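PDB 4XLG: structure-specific endonuclease subunit SLX1 from Candida glabrata, which probably acts as the catalytic subunit of the SLX1-SLX4 endonuclease, cutting branched DNA near junctions during repair and recombination. Local coordinates for residues B[17-22]-B[180-185]; B[12-17]-B[38-43]. The protein carries 1 engineered substitution. All blocks are in the same frame, centred on the assembly; numbering follows the deposited sequence.

Contact 1 (B[17-22]-B[180-185]); sequences QSISKR and MDVNEK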
ATOM      1  N   GLN B  17     -19.745  -0.790   8.154  1.00 19.02           N
ATOM      2  CA  GLN B  17     -20.794  -0.103   8.879  1.00 18.37           C
ATOM      3  C   GLN B  17     -21.973  -1.054   8.957  1.00 19.11           C
ATOM      4  O   GLN B  17     -22.429  -1.542   7.941  1.00 20.13           O
ATOM      5  CB  GLN B  17     -21.186   1.178   8.143  1.00 18.77           C
ATOM      6  CG  GLN B  17     -22.321   1.974   8.917  1.00 20.40           C
ATOM      7  CD  GLN B  17     -22.687   3.287   8.194  1.00 24.48           C
ATOM      8  OE1 GLN B  17     -22.278   3.522   7.043  1.00 24.92           O
ATOM      9  NE2 GLN B  17     -23.455   4.115   8.864  1.00 25.00           N
ATOM     10  N   SER B  18     -22.469  -1.320  10.161  1.00 19.23           N
ATOM     11  CA  SER B  18     -23.619  -2.233  10.272  1.00 19.93           C
ATOM     12  C   SER B  18     -24.809  -1.702   9.463  1.00 22.15           C
ATOM     13  O   SER B  18     -25.144  -0.480   9.498  1.00 19.92           O
ATOM     14  CB  SER B  18     -23.993  -2.404  11.764  1.00 20.38           C
ATOM     15  OG  SER B  18     -25.235  -3.123  11.863  1.00 21.22           O
ATOM     16  N   ILE B  19     -25.496  -2.592   8.742  1.00 19.11           N
ATOM     17  CA  ILE B  19     -26.648  -2.079   7.977  1.00 19.49           C
ATOM     18  C   ILE B  19     -27.800  -1.661   8.869  1.00 21.45           C
ATOM     19  O   ILE B  19     -28.381  -0.591   8.689  1.00 21.01           O
ATOM     20  CB  ILE B  19     -27.078  -3.157   6.917  1.00 19.22           C
ATOM     21  CG1 ILE B  19     -25.906  -3.263   5.924  1.00 18.97           C
ATOM     22  CG2 ILE B  19     -28.389  -2.766   6.179  1.00 19.84           C
ATOM     23  CD1 ILE B  19     -25.960  -4.629   5.095  1.00 20.37           C
ATOM     24  N   SER B  20     -28.108  -2.463   9.860  1.00 20.75           N
ATOM     25  CA  SER B  20     -29.215  -2.130  10.772  0.76 21.79           C
ATOM     26  C   SER B  20     -28.756  -1.156  11.871  1.00 24.51           C
ATOM     27  O   SER B  20     -29.531  -0.279  12.269  1.00 23.99           O
ATOM     28  CB  SER B  20     -29.779  -3.436  11.392  0.76 22.14           C
ATOM     29  OG  SER B  20     -30.890  -3.186  12.244  0.76 23.25           O
ATOM     30  N   LYS B  21     -27.557  -1.356  12.424  1.00 24.18           N
ATOM     31  CA  LYS B  21     -27.127  -0.547  13.609  1.00 23.60           C
ATOM     32  C   LYS B  21     -26.145   0.476  13.056  1.00 25.48           C
ATOM     33  O   LYS B  21     -24.949   0.266  13.034  1.00 26.43           O
ATOM     34  CB  LYS B  21     -26.466  -1.448  14.684  1.00 23.83           C
ATOM     35  CG  LYS B  21     -27.557  -2.328  15.287  1.00 28.32           C
ATOM     36  CD  LYS B  21     -27.130  -3.235  16.468  1.00 32.27           C
ATOM     37  CE  LYS B  21     -27.101  -2.518  17.722  1.00 40.55           C
ATOM     38  NZ  LYS B  21     -27.119  -3.487  18.886  1.00 38.22           N
ATOM     39  N   ARG B  22     -26.678   1.601  12.594  1.00 26.72           N
ATOM     40  CA  ARG B  22     -25.865   2.385  11.682  1.00 25.92           C
ATOM     41  C   ARG B  22     -24.755   3.189  12.374  1.00 28.83           C
ATOM     42  O   ARG B  22     -23.925   3.755  11.670  1.00 29.68           O
ATOM     43  CB  ARG B  22     -26.754   3.305  10.903  1.00 30.18           C
ATOM     44  CG  ARG B  22     -27.715   2.379  10.118  1.00 30.44           C
ATOM     45  CD  ARG B  22     -28.261   3.107   9.022  1.00 34.42           C
ATOM     46  NE  ARG B  22     -27.271   3.597   8.068  1.00 31.47           N
ATOM     47  CZ  ARG B  22     -26.427   2.853   7.349  1.00 36.73           C
ATOM     48  NH1 ARG B  22     -26.315   1.563   7.551  1.00 31.23           N
ATOM     49  NH2 ARG B  22     -25.659   3.435   6.431  1.00 28.27           N
ATOM     50  N   MET B 180     -31.240  -7.349   3.538  1.00 22.39           N
ATOM     51  CA  MET B 180     -30.640  -8.426   2.702  0.54 21.99           C
ATOM     52  C   MET B 180     -30.212  -7.901   1.358  1.00 23.28           C
ATOM     53  O   MET B 180     -29.185  -8.296   0.822  1.00 24.00           O
ATOM     54  CB  MET B 180     -31.628  -9.567   2.455  0.54 22.63           C
ATOM     55  CG  MET B 180     -32.111 -10.247   3.723  0.54 28.07           C
ATOM     56  SD  MET B 180     -32.923 -11.847   3.510  0.54 51.23           S
ATOM     57  CE  MET B 180     -32.323 -12.347   1.873  0.54 31.11           C
ATOM     58  N   ASP B 181     -31.056  -7.048   0.783  1.00 21.41           N
ATOM     59  CA  ASP B 181     -30.775  -6.467  -0.558  1.00 24.81           C
ATOM     60  C   ASP B 181     -29.467  -5.634  -0.477  1.00 23.27           C
ATOM     61  O   ASP B 181     -28.614  -5.688  -1.362  1.00 24.81           O
ATOM     62  CB  ASP B 181     -31.928  -5.587  -0.992  1.00 27.63           C
ATOM     63  CG  ASP B 181     -31.674  -4.860  -2.335  1.00 40.70           C
ATOM     64  OD1 ASP B 181     -31.530  -5.557  -3.351  1.00 41.13           O
ATOM     65  OD2 ASP B 181     -31.641  -3.595  -2.373  1.00 51.11           O
ATOM     66  N   VAL B 182     -29.342  -4.832   0.584  1.00 21.40           N
ATOM     67  CA  VAL B 182     -28.104  -4.049   0.761  1.00 19.91           C
ATOM     68  C   VAL B 182     -26.874  -4.963   0.870  1.00 23.32           C
ATOM     69  O   VAL B 182     -25.852  -4.762   0.177  1.00 20.79           O
ATOM     70  CB  VAL B 182     -28.209  -3.088   2.016  1.00 20.72           C
ATOM     71  CG1 VAL B 182     -26.794  -2.450   2.322  1.00 23.18           C
ATOM     72  CG2 VAL B 182     -29.300  -2.043   1.775  1.00 23.06           C
ATOM     73  N   ASN B 183     -26.989  -6.018   1.670  1.00 18.74           N
ATOM     74  CA  ASN B 183     -25.892  -6.951   1.888  1.00 19.30           C
ATOM     75  C   ASN B 183     -25.519  -7.617   0.531  1.00 21.73           C
ATOM     76  O   ASN B 183     -24.320  -7.677   0.174  1.00 22.40           O
ATOM     77  CB  ASN B 183     -26.316  -7.969   2.931  1.00 21.71           C
ATOM     78  CG  ASN B 183     -25.349  -9.117   3.129  1.00 22.36           C
ATOM     79  OD1 ASN B 183     -25.816 -10.201   3.428  1.00 25.28           O
ATOM     80  ND2 ASN B 183     -24.032  -8.916   3.010  1.00 21.58           N
ATOM     81  N   GLU B 184     -26.534  -8.073  -0.209  1.00 20.95           N
ATOM     82  CA  GLU B 184     -26.214  -8.777  -1.475  1.00 20.62           C
ATOM     83  C   GLU B 184     -25.575  -7.837  -2.488  1.00 24.27           C
ATOM     84  O   GLU B 184     -24.629  -8.232  -3.202  1.00 22.46           O
ATOM     85  CB  GLU B 184     -27.485  -9.404  -2.077  1.00 24.39           C
ATOM     86  CG  GLU B 184     -27.899 -10.563  -1.198  1.00 30.68           C
ATOM     87  N   LYS B 185     -26.092  -6.609  -2.589  1.00 21.51           N
ATOM     88  CA  LYS B 185     -25.534  -5.664  -3.567  0.51 22.39           C
ATOM     89  C   LYS B 185     -24.130  -5.252  -3.172  1.00 21.42           C
ATOM     90  O   LYS B 185     -23.233  -5.169  -4.033  1.00 20.73           O
ATOM     91  CB  LYS B 185     -26.414  -4.416  -3.724  0.51 23.59           C
ATOM     92  CG  LYS B 185     -27.668  -4.664  -4.609  0.51 26.70           C
ATOM     93  CD  LYS B 185     -28.553  -3.420  -4.656  0.51 31.44           C
ATOM     94  CE  LYS B 185     -29.652  -3.541  -5.718  0.51 36.00           C
ATOM     95  NZ  LYS B 185     -30.308  -4.873  -5.676  0.51 40.50           N
TER

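Contact 2 (B[12-17]-B[38-43]); sequences GCYLLQ and RQHNGS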
ATOM      1  N   GLY B  12      -5.857  -5.003   1.938  1.00 20.20           N
ATOM      2  CA  GLY B  12      -6.604  -3.770   2.118  1.00 18.94           C
ATOM      3  C   GLY B  12      -7.043  -3.644   3.571  1.00 22.02           C
ATOM      4  O   GLY B  12      -7.204  -4.637   4.287  1.00 24.34           O
ATOM      5  N   CYS B  13      -7.212  -2.393   3.986  1.00 19.72           N
ATOM      6  CA  CYS B  13      -7.792  -2.058   5.298  0.74 21.12           C
ATOM      7  C   CYS B  13      -9.194  -1.524   5.054  1.00 20.60           C
ATOM      8  O   CYS B  13      -9.345  -0.514   4.378  1.00 22.09           O
ATOM      9  CB  CYS B  13      -7.004  -0.960   6.014  0.74 22.82           C
ATOM     10  SG  CYS B  13      -5.399  -1.445   6.624  0.74 23.07           S
ATOM     11  N   TYR B  14     -10.191  -2.177   5.649  1.00 20.51           N
ATOM     12  CA  TYR B  14     -11.596  -1.899   5.332  1.00 19.60           C
ATOM     13  C   TYR B  14     -12.325  -1.311   6.497  1.00 18.74           C
ATOM     14  O   TYR B  14     -11.977  -1.501   7.671  1.00 20.40           O
ATOM     15  CB  TYR B  14     -12.335  -3.179   4.870  1.00 18.53           C
ATOM     16  CG  TYR B  14     -12.223  -4.354   5.884  1.00 20.55           C
ATOM     17  CD1 TYR B  14     -13.156  -4.508   6.929  1.00 19.68           C
ATOM     18  CD2 TYR B  14     -11.146  -5.289   5.789  1.00 17.45           C
ATOM     19  CE1 TYR B  14     -13.055  -5.570   7.836  1.00 19.78           C
ATOM     20  CE2 TYR B  14     -11.053  -6.386   6.676  1.00 20.09           C
ATOM     21  CZ  TYR B  14     -12.039  -6.487   7.711  1.00 17.82           C
ATOM     22  OH  TYR B  14     -11.932  -7.512   8.593  1.00 20.85           O
ATOM     23  N   LEU B  15     -13.371  -0.553   6.134  1.00 18.68           N
ATOM     24  CA  LEU B  15     -14.300  -0.019   7.139  1.00 20.42           C
ATOM     25  C   LEU B  15     -15.687  -0.632   6.893  1.00 20.00           C
ATOM     26  O   LEU B  15     -16.200  -0.573   5.756  1.00 19.36           O
ATOM     27  CB  LEU B  15     -14.368   1.513   7.018  1.00 20.56           C
ATOM     28  CG  LEU B  15     -15.419   2.199   7.917  1.00 22.31           C
ATOM     29  CD1 LEU B  15     -15.087   1.995   9.419  1.00 24.54           C
ATOM     30  CD2 LEU B  15     -15.545   3.701   7.544  1.00 21.98           C
ATOM     31  N   LEU B  16     -16.242  -1.252   7.931  1.00 20.32           N
ATOM     32  CA  LEU B  16     -17.601  -1.818   7.858  1.00 20.74           C
ATOM     33  C   LEU B  16     -18.513  -0.894   8.630  1.00 19.35           C
ATOM     34  O   LEU B  16     -18.111  -0.312   9.621  1.00 20.79           O
ATOM     35  CB  LEU B  16     -17.693  -3.210   8.506  1.00 18.60           C
ATOM     36  CG  LEU B  16     -16.655  -4.253   8.068  1.00 17.57           C
ATOM     37  CD1 LEU B  16     -16.991  -5.599   8.867  1.00 21.64           C
ATOM     38  CD2 LEU B  16     -16.713  -4.415   6.505  1.00 17.56           C
ATOM     39  N   GLN B  17     -19.745  -0.790   8.154  1.00 19.02           N
ATOM     40  CA  GLN B  17     -20.794  -0.103   8.879  1.00 18.37           C
ATOM     41  C   GLN B  17     -21.973  -1.054   8.957  1.00 19.11           C
ATOM     42  O   GLN B  17     -22.429  -1.542   7.941  1.00 20.13           O
ATOM     43  CB  GLN B  17     -21.186   1.178   8.143  1.00 18.77           C
ATOM     44  CG  GLN B  17     -22.321   1.974   8.917  1.00 20.40           C
ATOM     45  CD  GLN B  17     -22.687   3.287   8.194  1.00 24.48           C
ATOM     46  OE1 GLN B  17     -22.278   3.522   7.043  1.00 24.92           O
ATOM     47  NE2 GLN B  17     -23.455   4.115   8.864  1.00 25.00           N
ATOM     48  N   ARG B  38     -17.736 -12.330   4.150  1.00 19.66           N
ATOM     49  CA  ARG B  38     -18.575 -13.488   4.511  1.00 20.19           C
ATOM     50  C   ARG B  38     -18.354 -13.980   5.937  1.00 20.73           C
ATOM     51  O   ARG B  38     -19.303 -14.440   6.577  1.00 22.92           O
ATOM     52  CB  ARG B  38     -18.346 -14.751   3.593  1.00 25.70           C
ATOM     53  CG  ARG B  38     -18.733 -14.609   2.144  1.00 35.63           C
ATOM     54  CD  ARG B  38     -18.835 -16.067   1.479  1.00 31.42           C
ATOM     55  NE  ARG B  38     -17.568 -16.808   1.596  1.00 39.91           N
ATOM     56  CZ  ARG B  38     -16.577 -16.644   0.722  1.00 37.97           C
ATOM     57  NH1 ARG B  38     -16.748 -15.797  -0.296  1.00 33.71           N
ATOM     58  NH2 ARG B  38     -15.442 -17.307   0.855  1.00 33.00           N
ATOM     59  N   GLN B  39     -17.094 -13.979   6.374  1.00 20.14           N
ATOM     60  CA  GLN B  39     -16.765 -14.427   7.756  1.00 20.09           C
ATOM     61  C   GLN B  39     -17.410 -13.457   8.769  1.00 20.73           C
ATOM     62  O   GLN B  39     -17.970 -13.878   9.783  1.00 23.41           O
ATOM     63  CB  GLN B  39     -15.269 -14.473   7.964  1.00 23.19           C
ATOM     64  CG  GLN B  39     -14.634 -15.707   7.234  1.00 23.56           C
ATOM     65  CD  GLN B  39     -13.125 -15.668   7.371  1.00 27.69           C
ATOM     66  OE1 GLN B  39     -12.480 -14.687   6.990  1.00 25.69           O
ATOM     67  NE2 GLN B  39     -12.573 -16.678   8.012  1.00 29.43           N
ATOM     68  N   HIS B  40     -17.321 -12.171   8.490  1.00 19.58           N
ATOM     69  CA  HIS B  40     -17.957 -11.203   9.425  1.00 23.91           C
ATOM     70  C   HIS B  40     -19.477 -11.350   9.447  1.00 23.41           C
ATOM     71  O   HIS B  40     -20.133 -11.150  10.504  1.00 22.77           O
ATOM     72  CB  HIS B  40     -17.612  -9.728   9.055  1.00 19.61           C
ATOM     73  CG  HIS B  40     -16.214  -9.324   9.416  1.00 20.52           C
ATOM     74  ND1 HIS B  40     -15.717  -9.418  10.703  1.00 23.06           N
ATOM     75  CD2 HIS B  40     -15.244  -8.738   8.681  1.00 21.25           C
ATOM     76  CE1 HIS B  40     -14.481  -8.957  10.727  1.00 27.86           C
ATOM     77  NE2 HIS B  40     -14.187  -8.496   9.524  1.00 22.76           N
ATOM     78  N   ASN B  41     -20.082 -11.661   8.302  1.00 19.30           N
ATOM     79  CA  ASN B  41     -21.533 -11.719   8.207  1.00 20.17           C
ATOM     80  C   ASN B  41     -22.149 -13.050   8.502  1.00 24.35           C
ATOM     81  O   ASN B  41     -23.326 -13.175   8.768  1.00 25.16           O
ATOM     82  CB  ASN B  41     -21.964 -11.254   6.817  1.00 19.66           C
ATOM     83  CG  ASN B  41     -21.854  -9.727   6.714  1.00 21.12           C
ATOM     84  OD1 ASN B  41     -21.854  -9.059   7.760  1.00 23.03           O
ATOM     85  ND2 ASN B  41     -21.747  -9.193   5.499  1.00 21.42           N
ATOM     86  N   GLY B  42     -21.340 -14.070   8.504  1.00 27.15           N
ATOM     87  CA  GLY B  42     -21.874 -15.394   8.750  1.00 31.21           C
ATOM     88  C   GLY B  42     -21.151 -15.839   9.982  1.00 34.54           C
ATOM     89  O   GLY B  42     -21.382 -15.314  11.052  1.00 34.12           O
ATOM     90  N   SER B  43     -20.225 -16.752   9.828  1.00 35.64           N
ATOM     91  CA  SER B  43     -19.282 -17.009  10.939  1.00 44.21           C
ATOM     92  C   SER B  43     -17.849 -17.247  10.432  1.00 40.64           C
ATOM     93  O   SER B  43     -17.622 -17.465   9.231  1.00 36.13           O
ATOM     94  CB  SER B  43     -19.745 -18.208  11.761  1.00 47.29           C
ATOM     95  OG  SER B  43     -19.750 -19.340  10.914  1.00 48.37           O
TER

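Contact 1 (B[17-22]-B[180-185])
Ile19 meets Val182 and Asn183 through the end of its longer branch, CD1 resting on the side chain of Val182 and on the backbone and CB of Asn183. The branched side chains of Ile19 and Val182 run past each other in opposite directions, and the Val182 CG1 methyl lies alongside the CG1-CD1 arm of Ile19. With chi1 at -66° and CD1 extended away from CA, this arm reaches the helix, where Ile19 CD1 lies 3.6 Å from Val182 CG1 and Ile19 CG1 lies 3.8 Å from Val182 CG1. The Val182 methyl that receives them stands opposite the backbone N (chi1 171°). Ile19 CD1 also settles on the next residue, 4.0 Å from Asn183 CB, so that it bridges two successive helical positions by van der Waals contact.

The contact joins the start of the turn after strand 12-18, within the GIY-YIG nuclease domain, to the long helix 176-213 that leads toward the zinc-finger region. Ser18 shapes this turn through an ST motif, its OG accepting a bond from Lys21 N at 3.0 Å, while Thr57 O offers the hydroxyl a further partner. Arg22 folds back to donate from NH1 to Ile19 O (3.2 Å), the donor tilted from the carbonyl plane, and Asn173 ND2 bonds to this same oxygen. Gln17 ties off the other end: its NE2 meets Arg22 O at 2.9 Å in the carbonyl plane on a lone pair, and the bond is fairly straight (164°). The same NE2 sits over one face of the Arg22 guanidinium, off toward its rim. On the helix side, Ile171 and Leu168 pack against Val182.

Contact 2 (B[12-17]-B[38-43])
His40 reaches from the end of helix 33-41 to two residues on one side of strand 12-18, its ring edge going to Tyr14 and one ring face to Leu16. A chi1 of 54°, the crowded position between backbone N and carbonyl carbon, sends the Tyr14 phenol toward the helix. Its hydroxyl approaches the imidazole at the edge, near the ring plane, and Tyr14 OH and His40 NE2 stand 2.6 Å apart in a short hydrogen bond. The rings meet rim to rim, their planes turned 64° and their centroids 5.6 Å apart. Leu16 makes a CH-pi contact, CD1 lying 4.0 Å from the His40 ring centroid and 28° off the normal; its nearest ring atom is CD2, at 3.6 Å from Leu16 CD1.

Gly12, Cys13 and Tyr14 match the GIY element of the family, and Tyr26, which meets the His40 ring edge-to-face, belongs to the YIG element. Arg36 NH2 also bonds to Tyr14 OH. The phenol oxygen is thus gripped by both an imidazole and a guanidinium, while Leu16 CD1 packs on one imidazole face and probably helps to set its tilt, consistent with a preset polar cluster that is probably part of the GIY-YIG active site, as in relatives.

Strand 12-18 serves both contacts: Gln17 is common to their segments, contact 2 uses residues before it and contact 1 the turn beyond. Their centres lie 11 Å apart, and the two helical segments touch as well, Asn183 ND2 packing 3.4 Å from Asn41 ND2. Helix 33-41 and helix 176-213 are therefore neighbours beside the same strand. Contact 2 combines a hydrogen bond with an apolar cover and carries the GIY element, with Tyr26 of the YIG element against His40, whereas the apolar contact 1 seats the adjacent turn on helix 176-213. That helix packs beside the probable active-site face and ends shortly before the zinc ligand Cys219.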